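Local coordinates for transcriptional regulator, TetR family (Cytophaga hutchinsonii, PDB 3EUP), which probably binds DNA as a dimeric transcriptional regulator of the TetR family, with a helical C-terminal domain likely to sense a small ligand, at residues C108-T113 and L168-I173. Residues are numbered along the deposited sequence; the frame is centred on the assembly and turned at random.
Sequences CPLLNT and LVEGAI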
loop_
_atom_site.group_PDB
_atom_site.type_symbol
_atom_site.label_atom_id
_atom_site.label_comp_id
_atom_site.label_asym_id
_atom_site.label_seq_id
_atom_site.Cartn_x
_atom_site.Cartn_y
_atom_site.Cartn_z
ATOM N N CYS A 108 6.232 3.464 -5.268
ATOM C CA CYS A 108 7.025 3.086 -4.122
ATOM C C CYS A 108 7.297 1.598 -4.155
ATOM O O CYS A 108 6.356 0.803 -4.123
ATOM C CB CYS A 108 6.331 3.423 -2.807
ATOM S SG CYS A 108 7.305 3.002 -1.355
ATOM N N PRO A 109 8.591 1.211 -4.222
ATOM C CA PRO A 109 8.897 -0.218 -4.212
ATOM C C PRO A 109 8.547 -0.922 -2.891
ATOM O O PRO A 109 8.350 -2.149 -2.866
ATOM C CB PRO A 109 10.390 -0.269 -4.487
ATOM C CG PRO A 109 10.921 1.088 -4.124
ATOM C CD PRO A 109 9.793 2.052 -4.384
ATOM N N LEU A 110 8.478 -0.165 -1.795
ATOM C CA LEU A 110 8.235 -0.774 -0.508
ATOM C C LEU A 110 6.770 -1.195 -0.462
ATOM O O LEU A 110 6.434 -2.343 -0.120
ATOM C CB LEU A 110 8.626 0.214 0.589
ATOM C CG LEU A 110 8.310 -0.048 2.033
ATOM C CD1 LEU A 110 9.005 1.038 2.888
ATOM C CD2 LEU A 110 6.805 -0.051 2.212
ATOM N N LEU A 111 5.907 -0.269 -0.881
ATOM C CA LEU A 111 4.510 -0.571 -1.033
ATOM C C LEU A 111 4.323 -1.682 -2.051
ATOM O O LEU A 111 3.667 -2.635 -1.777
ATOM C CB LEU A 111 3.843 0.730 -1.462
ATOM C CG LEU A 111 2.380 0.929 -1.516
ATOM C CD1 LEU A 111 1.677 0.608 -0.174
ATOM C CD2 LEU A 111 2.149 2.421 -1.945
ATOM N N ASN A 112 4.957 -1.596 -3.218
ATOM C CA ASN A 112 4.710 -2.527 -4.282
ATOM C C ASN A 112 5.226 -3.903 -3.966
ATOM O O ASN A 112 4.583 -4.938 -4.314
ATOM C CB ASN A 112 5.339 -2.059 -5.603
ATOM C CG ASN A 112 4.818 -0.709 -6.053
ATOM O OD1 ASN A 112 3.836 -0.173 -5.497
ATOM N ND2 ASN A 112 5.526 -0.103 -7.012
ATOM N N THR A 113 6.378 -3.952 -3.313
ATOM C CA THR A 113 6.978 -5.254 -2.970
ATOM C C THR A 113 6.224 -5.965 -1.828
ATOM O O THR A 113 5.991 -7.207 -1.858
ATOM C CB THR A 113 8.504 -5.124 -2.702
ATOM O OG1 THR A 113 9.140 -4.744 -3.919
ATOM C CG2 THR A 113 9.132 -6.417 -2.182
ATOM N N LEU A 168 1.381 7.513 6.944
ATOM C CA LEU A 168 0.805 8.613 6.222
ATOM C C LEU A 168 1.394 8.789 4.823
ATOM O O LEU A 168 0.652 9.097 3.889
ATOM C CB LEU A 168 0.928 9.902 7.014
ATOM C CG LEU A 168 -0.047 10.100 8.177
ATOM C CD1 LEU A 168 0.390 11.364 8.996
ATOM C CD2 LEU A 168 -1.473 10.197 7.655
ATOM N N VAL A 169 2.707 8.601 4.670
ATOM C CA VAL A 169 3.339 8.745 3.391
ATOM C C VAL A 169 2.892 7.615 2.438
ATOM O O VAL A 169 2.442 7.878 1.332
ATOM C CB VAL A 169 4.871 8.807 3.519
ATOM C CG1 VAL A 169 5.547 8.730 2.132
ATOM C CG2 VAL A 169 5.272 10.113 4.254
ATOM N N GLU A 170 2.955 6.372 2.911
ATOM C CA GLU A 170 2.592 5.242 2.102
ATOM C C GLU A 170 1.097 5.240 1.767
ATOM O O GLU A 170 0.736 4.883 0.673
ATOM C CB GLU A 170 3.038 3.951 2.774
ATOM C CG GLU A 170 4.553 3.899 2.986
ATOM C CD GLU A 170 5.336 4.054 1.689
ATOM O OE1 GLU A 170 5.446 3.055 0.917
ATOM O OE2 GLU A 170 5.875 5.165 1.469
ATOM N N GLY A 171 0.262 5.669 2.714
ATOM C CA GLY A 171 -1.172 5.818 2.519
ATOM C C GLY A 171 -1.509 6.914 1.523
ATOM O O GLY A 171 -2.431 6.739 0.719
ATOM N N ALA A 172 -0.746 8.017 1.548
ATOM C CA ALA A 172 -0.898 9.098 0.576
ATOM C C ALA A 172 -0.618 8.562 -0.813
ATOM O O ALA A 172 -1.405 8.782 -1.707
ATOM C CB ALA A 172 0.030 10.348 0.927
ATOM N N ILE A 173 0.477 7.811 -0.978
ATOM C CA ILE A 173 0.848 7.237 -2.275
ATOM C C ILE A 173 -0.261 6.315 -2.796
ATOM O O ILE A 173 -0.680 6.413 -3.972
ATOM C CB ILE A 173 2.235 6.559 -2.248
ATOM C CG1 ILE A 173 3.356 7.615 -1.944
ATOM C CG2 ILE A 173 2.466 5.696 -3.547
ATOM C CD1 ILE A 173 4.780 7.035 -1.781
#
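E170 reaches from helix 158-179 to the start of helix 109-117 and sets its carboxylate among C108, L110 and L111. Its CG stands anti to the carbonyl carbon (chi1 -60°), and the chain bends at chi2, which brings the acid to the helix start. E170 OE1 lies 3.6 Å from L110 CD2 and 3.7 Å from L111 CB. C108 SG is also beside E170 OE1, but this spacing is doubtfully short in the model. E170 OE1 is buried and has no clear partner, which might raise the pKa of the acid, though the doubtful C108 SG spacing makes this uncertain. The E170 side chain lies roughly perpendicular to that of L110. W135 of helix 122-148 touches both. An alanine in place of E170 would probably open a gap beside L110 CD2 and L111 CB, where the carboxylate had filled the space between the helices.

The apolar part of the contact centres on I173. I173 CG2 meets L111 CD2 at 3.7 Å, and the two side chains run alongside one another, pointing opposite ways. The CD1 tip of I173 comes to 4.1 Å from C108 CB. F103, in the preceding loop, touches both C108 and I173.

C108 is the N-cap of helix 109-117. C108 SG is anti to the backbone N (chi1 -179°) and accepts from L111 N at 3.6 Å, although the place of the sulfur is less sure.

The segment axes pass 10.6 Å apart at -73°. L111 also packs on I115 of the second subunit, and E170 on L174 of that subunit. The contact joins a short helix to a long one in the buried core of the all-helical C-terminal domain, close to the subunit interface, as expected of a TetR-family dimer.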